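PDB 5K87: 2-methyl-aconitate isomerase from Shewanella oneidensis, which isomerises 2-methyl-trans-aconitate to 2-methyl-cis-aconitate in the 2-methylcitrate cycle by which the bacterium degrades propionate. Local coordinates for residues K25-R30 with L50-S55. The protein carries 1 engineered substitution. Residues are numbered along the deposited sequence; the frame is centred on the assembly and turned at random.
Sequences KGVFFR and LRVIGS
Val-27 divides its two methyl groups between successive residues of the helix 43-53: CG1 lies 4.2 Å from CG1 of Val-52, and CG2 lies 4.1 Å from CD1 of Ile-53. The torsions explain this forked grip. In Val-27, CG1 is anti to the backbone N (chi1 -176°) and CG2 is anti to the carbonyl carbon, which spreads the branches over both neighbours. The CB of Ile-53 does not aim at the strand, yet its CG1 arm, with chi2 at -68°, carries CD1 across to Val-27, and the two side chains run past one another, pointing opposite ways. Val-52 points toward the strand and forks in turn, its CG2 meeting CZ of Phe-29 obliquely at 4.3 Å. The two valines suit this layer because each offers two methyls at short reach; Ile-53 has the longer arm its position needs, and Phe-29, two residues further along the strand, brings the far end of its ring to Val-52. Val-394 of strand 393-396 packs against both Phe-29 and Val-52. Directly after Ile-53, Gly-54, with positive phi, ends the helix in a Schellman motif, where Ser-55 N bonds to Leu-50 O at 2.9 Å. Ile-53 also touches Ser-74, in a substrate-binding stretch altered in this structure, but its side chain is about 12 Å from the bound malonate. No hydrogen bond joins the segments, so they share only buried apolar contact, which imposes no directional bonding.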
# COMPACT_ATOMS: atom_id res chain seq x y z
N LYS A 25 5.76 6.17 4.78
CA LYS A 25 6.55 6.13 3.54
C LYS A 25 6.16 7.30 2.68
O LYS A 25 4.97 7.63 2.57
CB LYS A 25 6.29 4.84 2.75
CG LYS A 25 6.71 3.57 3.46
CD LYS A 25 6.70 2.36 2.53
CE LYS A 25 5.30 1.86 2.20
NZ LYS A 25 5.39 0.62 1.38
N GLY A 26 7.14 7.91 2.03
CA GLY A 26 6.86 9.02 1.15
C GLY A 26 7.84 9.11 -0.00
O GLY A 26 8.91 8.50 0.02
N VAL A 27 7.45 9.87 -1.02
CA VAL A 27 8.30 10.15 -2.16
C VAL A 27 8.92 11.53 -1.98
O VAL A 27 8.20 12.53 -1.79
CB VAL A 27 7.51 10.08 -3.49
CG1 VAL A 27 8.46 10.28 -4.66
CG2 VAL A 27 6.76 8.76 -3.62
N PHE A 28 10.25 11.57 -2.03
CA PHE A 28 11.05 12.76 -1.76
C PHE A 28 11.68 13.31 -3.02
O PHE A 28 12.22 12.55 -3.83
CB PHE A 28 12.19 12.40 -0.81
CG PHE A 28 11.75 12.14 0.60
CD1 PHE A 28 10.97 11.04 0.91
CD2 PHE A 28 12.12 13.00 1.63
CE1 PHE A 28 10.54 10.82 2.21
CE2 PHE A 28 11.71 12.77 2.94
CZ PHE A 28 10.92 11.68 3.22
N PHE A 29 11.62 14.63 -3.18
CA PHE A 29 12.20 15.32 -4.32
C PHE A 29 13.06 16.48 -3.86
O PHE A 29 12.69 17.22 -2.93
CB PHE A 29 11.11 15.95 -5.19
CG PHE A 29 10.07 14.99 -5.70
CD1 PHE A 29 10.22 14.37 -6.93
CD2 PHE A 29 8.93 14.73 -4.96
CE1 PHE A 29 9.25 13.50 -7.40
CE2 PHE A 29 7.96 13.86 -5.43
CZ PHE A 29 8.13 13.25 -6.65
N ARG A 30 14.19 16.68 -4.53
CA ARG A 30 14.89 17.96 -4.47
C ARG A 30 14.14 18.91 -5.38
O ARG A 30 13.78 18.53 -6.50
CB ARG A 30 16.29 17.84 -5.06
CG ARG A 30 17.35 17.19 -4.23
CD ARG A 30 18.75 17.59 -4.76
NE ARG A 30 18.87 17.36 -6.19
CZ ARG A 30 19.97 17.55 -6.91
NH1 ARG A 30 21.08 17.99 -6.32
NH2 ARG A 30 19.96 17.31 -8.21
N LEU A 50 0.17 14.32 -7.52
CA LEU A 50 -0.99 13.44 -7.60
C LEU A 50 -0.72 12.24 -8.50
O LEU A 50 -1.01 11.09 -8.12
CB LEU A 50 -2.22 14.22 -8.10
CG LEU A 50 -2.89 15.13 -7.07
CD1 LEU A 50 -3.73 16.19 -7.78
CD2 LEU A 50 -3.76 14.32 -6.13
N ARG A 51 -0.16 12.48 -9.67
CA ARG A 51 0.07 11.40 -10.61
C ARG A 51 1.17 10.46 -10.14
O ARG A 51 1.09 9.26 -10.35
CB ARG A 51 0.39 11.98 -11.99
CG ARG A 51 0.26 10.97 -13.10
CD ARG A 51 -1.16 10.43 -13.22
NE ARG A 51 -1.19 9.31 -14.14
CZ ARG A 51 -0.87 8.07 -13.81
NH1 ARG A 51 -0.51 7.79 -12.55
NH2 ARG A 51 -0.93 7.11 -14.71
N VAL A 52 2.20 11.01 -9.50
CA VAL A 52 3.26 10.15 -8.96
C VAL A 52 2.67 9.16 -7.94
O VAL A 52 2.98 7.98 -7.94
CB VAL A 52 4.39 10.96 -8.30
CG1 VAL A 52 5.32 10.06 -7.50
CG2 VAL A 52 5.17 11.74 -9.37
N ILE A 53 1.80 9.67 -7.07
CA ILE A 53 1.21 8.87 -6.00
C ILE A 53 0.10 7.93 -6.49
O ILE A 53 -0.12 6.88 -5.90
CB ILE A 53 0.75 9.82 -4.87
CG1 ILE A 53 1.95 10.40 -4.13
CG2 ILE A 53 -0.23 9.15 -3.92
CD1 ILE A 53 2.74 9.37 -3.31
N GLY A 54 -0.60 8.32 -7.55
CA GLY A 54 -1.66 7.50 -8.13
C GLY A 54 -3.06 8.00 -7.79
O GLY A 54 -4.02 7.22 -7.77
N SER A 55 -3.18 9.30 -7.55
CA SER A 55 -4.44 9.95 -7.16
C SER A 55 -4.90 10.93 -8.23
O SER A 55 -4.09 11.38 -9.05
CB SER A 55 -4.23 10.72 -5.86
OG SER A 55 -4.09 9.84 -4.77